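PDB 2IMR: aminodeoxyfutalosine deaminase from Deinococcus radiodurans, which catalyses the zinc-dependent deamination of aminodeoxyfutalosine to futalosine, a step of menaquinone biosynthesis, and deaminates adenosine and related nucleosides less efficiently. Local coordinates for residues Ile239-His244 with Val302-Val307; Asp282-Arg287 with Asn306-Asp311. All blocks are in the same frame, centred on the assembly; numbering follows the deposited sequence.

Contact 1: residues Ile239-His244 with Val302-Val307; sequences IHVAEH and VHMVNV. With ZN (zinc ion), chain B.
H303 and E243 run alongside each other in the same direction, carboxylate and imidazole stacked with their planes 8° apart. OE2 of E243 sits over one ring face, offset toward the rim, 3.4 Å from NE2 of H303, and CG makes a CH-pi contact over that face. An extended chain suits this place: with CG anti to the backbone N (chi1 179°), E243 starts its run beside the imidazole, and its OE1 is hydrogen-bonded to Y114. CG1 of V302 covers the opposite face, over its centre and 3.7 Å above the plane, so the ring is sandwiched between a carboxylate and a methyl group, which limits its rotation. NE2 of H240 binds the zinc ion at 2.1 Å, while its ND1 is hydrogen-bonded to the backbone O of H213. A water that is also a zinc ligand lies at the edge of the H303 ring, its O hydrogen-bonded to H303 NE2 at 3.0 Å. An alanine in place of H303 would probably leave this water without its imidazole partner and open a gap between V302 and the E243 carboxylate.

Beneath the side chains, strands 238-241 and 300-303 pair in parallel. V302 N donates to I239 O at 2.8 Å, and V302 O accepts from V241 N. V302, a small branched residue, shares a sheet face with the metal ligand H240. Past the strands, A242 O receives a nearly straight bond from N306 N (2.9 Å, 172°) and a weak one from N306 ND2, while the A242 methyl fits closely against the backbone of N306.

H99 and H101 complete the histidine ligands of the zinc ion. Metal-binding residues at the C-terminal ends of parallel strands are characteristic of the amidohydrolase TIM barrel, and E243 is the probable proton donor of this active site.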
ATOM      1  N   ILE A 239      -1.160  -2.585  -8.650  1.00 12.89           N
ATOM      2  CA  ILE A 239      -2.148  -3.566  -9.095  1.00 12.63           C
ATOM      3  C   ILE A 239      -2.496  -4.458  -7.896  1.00 13.32           C
ATOM      4  O   ILE A 239      -1.597  -4.926  -7.197  1.00 13.17           O
ATOM      5  CB  ILE A 239      -1.569  -4.489 -10.213  1.00 13.25           C
ATOM      6  CG1 ILE A 239      -0.978  -3.648 -11.346  1.00 13.97           C
ATOM      7  CG2 ILE A 239      -2.667  -5.413 -10.758  1.00 13.77           C
ATOM      8  CD1 ILE A 239      -0.230  -4.467 -12.387  1.00 15.63           C
ATOM      9  N   HIS A 240      -3.788  -4.667  -7.640  1.00 14.16           N
ATOM     10  CA  HIS A 240      -4.198  -5.553  -6.546  1.00 14.13           C
ATOM     11  C   HIS A 240      -4.043  -6.959  -7.100  1.00 13.99           C
ATOM     12  O   HIS A 240      -4.662  -7.286  -8.108  1.00 15.41           O
ATOM     13  CB  HIS A 240      -5.669  -5.363  -6.172  1.00 12.78           C
ATOM     14  CG  HIS A 240      -6.020  -3.976  -5.740  1.00 13.54           C
ATOM     15  ND1 HIS A 240      -6.465  -3.014  -6.621  1.00 16.50           N
ATOM     16  CD2 HIS A 240      -6.035  -3.400  -4.515  1.00 17.59           C
ATOM     17  CE1 HIS A 240      -6.743  -1.906  -5.956  1.00 18.45           C
ATOM     18  NE2 HIS A 240      -6.492  -2.115  -4.677  1.00 16.58           N
ATOM     19  N   VAL A 241      -3.249  -7.801  -6.447  1.00 14.38           N
ATOM     20  CA  VAL A 241      -3.042  -9.149  -6.967  1.00 14.91           C
ATOM     21  C   VAL A 241      -3.128 -10.252  -5.920  1.00 15.83           C
ATOM     22  O   VAL A 241      -2.557 -10.133  -4.835  1.00 14.27           O
ATOM     23  CB  VAL A 241      -1.667  -9.252  -7.670  1.00 16.57           C
ATOM     24  CG1 VAL A 241      -1.476 -10.646  -8.267  1.00 17.72           C
ATOM     25  CG2 VAL A 241      -1.565  -8.188  -8.755  1.00 16.30           C
ATOM     26  N   ALA A 242      -3.851 -11.317  -6.266  1.00 12.81           N
ATOM     27  CA  ALA A 242      -4.017 -12.488  -5.402  1.00 14.05           C
ATOM     28  C   ALA A 242      -4.475 -12.167  -3.977  1.00 15.44           C
ATOM     29  O   ALA A 242      -3.994 -12.763  -3.004  1.00 15.02           O
ATOM     30  CB  ALA A 242      -2.710 -13.290  -5.363  1.00 13.94           C
ATOM     31  N   GLU A 243      -5.427 -11.249  -3.861  1.00 14.86           N
ATOM     32  CA  GLU A 243      -5.934 -10.851  -2.553  1.00 15.27           C
ATOM     33  C   GLU A 243      -6.671 -11.964  -1.818  1.00 16.23           C
ATOM     34  O   GLU A 243      -6.347 -12.257  -0.670  1.00 15.18           O
ATOM     35  CB  GLU A 243      -6.848  -9.627  -2.682  1.00 16.52           C
ATOM     36  CG  GLU A 243      -7.435  -9.173  -1.343  1.00 15.98           C
ATOM     37  CD  GLU A 243      -8.282  -7.929  -1.458  1.00 19.29           C
ATOM     38  OE1 GLU A 243      -8.767  -7.641  -2.573  1.00 19.68           O
ATOM     39  OE2 GLU A 243      -8.482  -7.246  -0.430  1.00 18.74           O
ATOM     40  N   HIS A 244      -7.646 -12.588  -2.480  1.00 14.14           N
ATOM     41  CA  HIS A 244      -8.442 -13.657  -1.873  1.00 15.54           C
ATOM     42  C   HIS A 244      -8.068 -15.014  -2.484  1.00 15.47           C
ATOM     43  O   HIS A 244      -7.715 -15.095  -3.657  1.00 14.55           O
ATOM     44  CB  HIS A 244      -9.932 -13.353  -2.094  1.00 15.75           C
ATOM     45  CG  HIS A 244     -10.858 -14.136  -1.217  1.00 16.78           C
ATOM     46  ND1 HIS A 244     -11.344 -15.377  -1.563  1.00 16.66           N
ATOM     47  CD2 HIS A 244     -11.380 -13.854   0.001  1.00 17.09           C
ATOM     48  CE1 HIS A 244     -12.128 -15.826  -0.597  1.00 19.30           C
ATOM     49  NE2 HIS A 244     -12.165 -14.921   0.363  1.00 18.26           N
ATOM     50  N   VAL A 302      -0.171  -5.165  -4.820  1.00 14.89           N
ATOM     51  CA  VAL A 302      -0.869  -5.046  -3.543  1.00 14.98           C
ATOM     52  C   VAL A 302      -1.561  -6.324  -3.066  1.00 15.52           C
ATOM     53  O   VAL A 302      -2.147  -7.061  -3.862  1.00 14.05           O
ATOM     54  CB  VAL A 302      -1.903  -3.909  -3.618  1.00 16.18           C
ATOM     55  CG1 VAL A 302      -2.538  -3.681  -2.249  1.00 16.36           C
ATOM     56  CG2 VAL A 302      -1.223  -2.640  -4.126  1.00 16.00           C
ATOM     57  N   HIS A 303      -1.471  -6.563  -1.755  1.00 13.68           N
ATOM     58  CA  HIS A 303      -2.048  -7.718  -1.075  1.00 13.14           C
ATOM     59  C   HIS A 303      -1.153  -8.935  -1.253  1.00 13.69           C
ATOM     60  O   HIS A 303      -0.432  -9.303  -0.328  1.00 13.70           O
ATOM     61  CB  HIS A 303      -3.479  -7.981  -1.563  1.00 13.77           C
ATOM     62  CG  HIS A 303      -4.432  -6.873  -1.218  1.00 14.03           C
ATOM     63  ND1 HIS A 303      -4.566  -6.386   0.066  1.00 15.41           N
ATOM     64  CD2 HIS A 303      -5.266  -6.137  -1.988  1.00 14.20           C
ATOM     65  CE1 HIS A 303      -5.440  -5.396   0.071  1.00 16.39           C
ATOM     66  NE2 HIS A 303      -5.880  -5.223  -1.162  1.00 14.73           N
ATOM     67  N   MET A 304      -1.199  -9.562  -2.426  1.00 13.33           N
ATOM     68  CA  MET A 304      -0.325 -10.697  -2.706  1.00 14.31           C
ATOM     69  C   MET A 304      -0.334 -11.744  -1.602  1.00 14.90           C
ATOM     70  O   MET A 304       0.722 -12.227  -1.177  1.00 14.67           O
ATOM     71  CB  MET A 304       1.102 -10.186  -2.893  1.00 13.60           C
ATOM     72  CG  MET A 304       1.282  -9.297  -4.106  1.00 13.66           C
ATOM     73  SD  MET A 304       1.185 -10.294  -5.593  1.00 13.92           S
ATOM     74  CE  MET A 304       2.867 -10.997  -5.608  1.00 14.34           C
ATOM     75  N   VAL A 305      -1.524 -12.106  -1.148  1.00 14.01           N
ATOM     76  CA  VAL A 305      -1.661 -13.076  -0.074  1.00 15.74           C
ATOM     77  C   VAL A 305      -1.625 -14.515  -0.561  1.00 17.76           C
ATOM     78  O   VAL A 305      -0.957 -15.368   0.020  1.00 18.50           O
ATOM     79  CB  VAL A 305      -2.983 -12.839   0.697  1.00 17.81           C
ATOM     80  CG1 VAL A 305      -3.238 -13.971   1.690  1.00 16.81           C
ATOM     81  CG2 VAL A 305      -2.912 -11.506   1.428  1.00 18.07           C
ATOM     82  N   ASN A 306      -2.331 -14.782  -1.647  1.00 16.68           N
ATOM     83  CA  ASN A 306      -2.404 -16.135  -2.160  1.00 18.04           C
ATOM     84  C   ASN A 306      -1.495 -16.371  -3.355  1.00 17.91           C
ATOM     85  O   ASN A 306      -1.934 -16.394  -4.501  1.00 17.70           O
ATOM     86  CB  ASN A 306      -3.868 -16.430  -2.462  1.00 18.19           C
ATOM     87  CG  ASN A 306      -4.734 -16.295  -1.217  1.00 20.53           C
ATOM     88  OD1 ASN A 306      -4.824 -17.221  -0.412  1.00 17.37           O
ATOM     89  ND2 ASN A 306      -5.345 -15.124  -1.034  1.00 18.92           N
ATOM     90  N   VAL A 307      -0.210 -16.549  -3.055  1.00 18.04           N
ATOM     91  CA  VAL A 307       0.809 -16.770  -4.061  1.00 17.94           C
ATOM     92  C   VAL A 307       1.604 -18.027  -3.733  1.00 19.23           C
ATOM     93  O   VAL A 307       1.532 -18.550  -2.621  1.00 18.63           O
ATOM     94  CB  VAL A 307       1.787 -15.571  -4.138  1.00 18.05           C
ATOM     95  CG1 VAL A 307       1.026 -14.294  -4.492  1.00 16.77           C
ATOM     96  CG2 VAL A 307       2.524 -15.411  -2.813  1.00 19.09           C
TER
HETATM   97 ZN    ZN B 500      -7.028  -1.314  -2.833  1.00 24.46          ZN
HETATM   98  O   HOH W   1      -7.373  -2.659  -1.700  1.00 15.57           O

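Contact 2: residues Asp282-Arg287 with Asn306-Asp311; sequences DLTPVR and NVTPDD
T284 and D311 meet tip to tip where two helices begin, each helix opened by a threonine N-cap. T308 and D311 form a capping box: D311 N donates to T308 OG1, and T308 N returns a bond to D311 OD2 from above the carboxylate plane, at 2.8 Å. T284 caps helix 285-292 in its turn, its OG1 accepting from R287 N in a nearly straight bond (171°). Threonine suits both places because its short hydroxyl reaches the N-H groups of a first turn, which have no carbonyl of a preceding turn to bond to, and the proline that follows each, P285 and P309, is readily accommodated there.

Packing is modest: V286 lays its CB and both methyls against D311, and its one apolar partner across the two segments is V307, whose CG1 is 3.9 Å from V286 CG2. V315 and M304 also touch V286.

Within 282-287, R287 NH1 forms a salt bridge with D282 OD2 (3.0 Å), and R287 NE pairs with E291.

The two caps are joined by one hydrogen bond. With its OG1 between the backbone N and the carbonyl carbon (chi1 75°), T284 donates to the syn side of D311 OD1 at 2.6 Å.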
ATOM      1  N   ASP A 282      -1.190 -25.072 -13.572  1.00 29.35           N
ATOM      2  CA  ASP A 282       0.083 -24.403 -13.352  1.00 29.63           C
ATOM      3  C   ASP A 282       0.026 -22.883 -13.479  1.00 26.76           C
ATOM      4  O   ASP A 282       1.060 -22.216 -13.457  1.00 26.32           O
ATOM      5  CB  ASP A 282       1.111 -24.970 -14.332  1.00 34.21           C
ATOM      6  CG  ASP A 282       0.664 -24.841 -15.776  1.00 37.88           C
ATOM      7  OD1 ASP A 282      -0.564 -24.853 -16.022  1.00 41.72           O
ATOM      8  OD2 ASP A 282       1.537 -24.739 -16.666  1.00 40.61           O
ATOM      9  N   LEU A 283      -1.175 -22.329 -13.608  1.00 24.20           N
ATOM     10  CA  LEU A 283      -1.309 -20.884 -13.747  1.00 21.41           C
ATOM     11  C   LEU A 283      -1.674 -20.202 -12.431  1.00 19.86           C
ATOM     12  O   LEU A 283      -2.320 -20.790 -11.562  1.00 19.68           O
ATOM     13  CB  LEU A 283      -2.373 -20.548 -14.797  1.00 19.80           C
ATOM     14  CG  LEU A 283      -2.536 -19.072 -15.176  1.00 22.48           C
ATOM     15  CD1 LEU A 283      -1.279 -18.571 -15.887  1.00 21.78           C
ATOM     16  CD2 LEU A 283      -3.755 -18.906 -16.074  1.00 20.65           C
ATOM     17  N   THR A 284      -1.227 -18.962 -12.289  1.00 19.08           N
ATOM     18  CA  THR A 284      -1.536 -18.154 -11.114  1.00 18.97           C
ATOM     19  C   THR A 284      -1.623 -16.725 -11.626  1.00 18.25           C
ATOM     20  O   THR A 284      -1.059 -16.391 -12.673  1.00 18.09           O
ATOM     21  CB  THR A 284      -0.428 -18.176 -10.043  1.00 18.65           C
ATOM     22  OG1 THR A 284       0.665 -17.367 -10.485  1.00 17.94           O
ATOM     23  CG2 THR A 284       0.048 -19.601  -9.777  1.00 19.14           C
ATOM     24  N   PRO A 285      -2.327 -15.853 -10.895  1.00 16.51           N
ATOM     25  CA  PRO A 285      -2.407 -14.475 -11.383  1.00 16.22           C
ATOM     26  C   PRO A 285      -1.025 -13.837 -11.547  1.00 15.88           C
ATOM     27  O   PRO A 285      -0.820 -13.009 -12.431  1.00 15.32           O
ATOM     28  CB  PRO A 285      -3.266 -13.777 -10.322  1.00 15.98           C
ATOM     29  CG  PRO A 285      -3.050 -14.622  -9.082  1.00 17.73           C
ATOM     30  CD  PRO A 285      -3.072 -16.023  -9.638  1.00 15.90           C
ATOM     31  N   VAL A 286      -0.077 -14.220 -10.697  1.00 14.75           N
ATOM     32  CA  VAL A 286       1.265 -13.656 -10.792  1.00 16.13           C
ATOM     33  C   VAL A 286       1.984 -14.158 -12.043  1.00 15.99           C
ATOM     34  O   VAL A 286       2.611 -13.377 -12.764  1.00 17.24           O
ATOM     35  CB  VAL A 286       2.097 -13.993  -9.538  1.00 16.89           C
ATOM     36  CG1 VAL A 286       3.488 -13.384  -9.655  1.00 15.15           C
ATOM     37  CG2 VAL A 286       1.386 -13.449  -8.289  1.00 17.95           C
ATOM     38  N   ARG A 287       1.898 -15.457 -12.303  1.00 17.27           N
ATOM     39  CA  ARG A 287       2.544 -16.014 -13.488  1.00 20.08           C
ATOM     40  C   ARG A 287       1.906 -15.378 -14.720  1.00 19.57           C
ATOM     41  O   ARG A 287       2.587 -15.045 -15.684  1.00 20.37           O
ATOM     42  CB  ARG A 287       2.379 -17.530 -13.539  1.00 20.52           C
ATOM     43  CG  ARG A 287       3.146 -18.165 -14.683  1.00 23.86           C
ATOM     44  CD  ARG A 287       2.857 -19.648 -14.823  1.00 25.67           C
ATOM     45  NE  ARG A 287       3.324 -20.124 -16.120  1.00 28.72           N
ATOM     46  CZ  ARG A 287       2.755 -21.104 -16.813  1.00 31.21           C
ATOM     47  NH1 ARG A 287       1.689 -21.730 -16.334  1.00 33.66           N
ATOM     48  NH2 ARG A 287       3.241 -21.439 -18.002  1.00 34.26           N
ATOM     49  N   ASN A 306      -2.331 -14.782  -1.647  1.00 16.68           N
ATOM     50  CA  ASN A 306      -2.404 -16.135  -2.160  1.00 18.04           C
ATOM     51  C   ASN A 306      -1.495 -16.371  -3.355  1.00 17.91           C
ATOM     52  O   ASN A 306      -1.934 -16.394  -4.501  1.00 17.70           O
ATOM     53  CB  ASN A 306      -3.868 -16.430  -2.462  1.00 18.19           C
ATOM     54  CG  ASN A 306      -4.734 -16.295  -1.217  1.00 20.53           C
ATOM     55  OD1 ASN A 306      -4.824 -17.221  -0.412  1.00 17.37           O
ATOM     56  ND2 ASN A 306      -5.345 -15.124  -1.034  1.00 18.92           N
ATOM     57  N   VAL A 307      -0.210 -16.549  -3.055  1.00 18.04           N
ATOM     58  CA  VAL A 307       0.809 -16.770  -4.061  1.00 17.94           C
ATOM     59  C   VAL A 307       1.604 -18.027  -3.733  1.00 19.23           C
ATOM     60  O   VAL A 307       1.532 -18.550  -2.621  1.00 18.63           O
ATOM     61  CB  VAL A 307       1.787 -15.571  -4.138  1.00 18.05           C
ATOM     62  CG1 VAL A 307       1.026 -14.294  -4.492  1.00 16.77           C
ATOM     63  CG2 VAL A 307       2.524 -15.411  -2.813  1.00 19.09           C
ATOM     64  N   THR A 308       2.366 -18.502  -4.710  1.00 20.24           N
ATOM     65  CA  THR A 308       3.171 -19.707  -4.534  1.00 20.16           C
ATOM     66  C   THR A 308       4.641 -19.338  -4.434  1.00 20.25           C
ATOM     67  O   THR A 308       5.017 -18.193  -4.644  1.00 19.78           O
ATOM     68  CB  THR A 308       3.021 -20.647  -5.735  1.00 18.43           C
ATOM     69  OG1 THR A 308       3.565 -20.010  -6.898  1.00 21.05           O
ATOM     70  CG2 THR A 308       1.561 -20.973  -5.982  1.00 18.50           C
ATOM     71  N   PRO A 309       5.495 -20.317  -4.098  1.00 21.50           N
ATOM     72  CA  PRO A 309       6.920 -20.004  -4.002  1.00 22.59           C
ATOM     73  C   PRO A 309       7.423 -19.491  -5.344  1.00 20.15           C
ATOM     74  O   PRO A 309       8.215 -18.558  -5.405  1.00 20.94           O
ATOM     75  CB  PRO A 309       7.536 -21.343  -3.613  1.00 21.92           C
ATOM     76  CG  PRO A 309       6.474 -21.931  -2.729  1.00 23.90           C
ATOM     77  CD  PRO A 309       5.204 -21.640  -3.519  1.00 23.23           C
ATOM     78  N   ASP A 310       6.954 -20.104  -6.426  1.00 21.47           N
ATOM     79  CA  ASP A 310       7.365 -19.671  -7.753  1.00 21.24           C
ATOM     80  C   ASP A 310       6.894 -18.240  -8.016  1.00 18.98           C
ATOM     81  O   ASP A 310       7.612 -17.454  -8.626  1.00 19.03           O
ATOM     82  CB  ASP A 310       6.805 -20.604  -8.826  1.00 24.51           C
ATOM     83  CG  ASP A 310       7.349 -20.284 -10.203  1.00 31.35           C
ATOM     84  OD1 ASP A 310       8.563 -20.485 -10.430  1.00 35.03           O
ATOM     85  OD2 ASP A 310       6.566 -19.821 -11.060  1.00 35.34           O
ATOM     86  N   ASP A 311       5.688 -17.898  -7.565  1.00 19.62           N
ATOM     87  CA  ASP A 311       5.198 -16.533  -7.765  1.00 18.51           C
ATOM     88  C   ASP A 311       6.175 -15.566  -7.093  1.00 17.40           C
ATOM     89  O   ASP A 311       6.560 -14.558  -7.672  1.00 18.39           O
ATOM     90  CB  ASP A 311       3.805 -16.323  -7.148  1.00 16.79           C
ATOM     91  CG  ASP A 311       2.706 -17.092  -7.865  1.00 19.18           C
ATOM     92  OD1 ASP A 311       2.842 -17.375  -9.079  1.00 17.85           O
ATOM     93  OD2 ASP A 311       1.687 -17.396  -7.209  1.00 18.66           O
TER

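How the contacts relate
Contacts 1 and 2 are successive layers of one side of the barrel, their centres about 10 Å apart. Contact 1 is buried, joining strands 238-241 and 300-303 near the zinc ion; contact 2 lies farther out and is only partly buried, joining the first turns of helices 285-292 and 309-318. N306 and V307 belong to both, since the chain leaves strand 300-303 through them to enter helix 309-318. V286 bridges the layers, its CG2 packing on CE of M304 at 3.9 Å and on CG1 of V241. The chemistry changes accordingly, from backbone pairing and metal-linked histidines inside to helix caps joined by a threonine-aspartate hydrogen bond farther out.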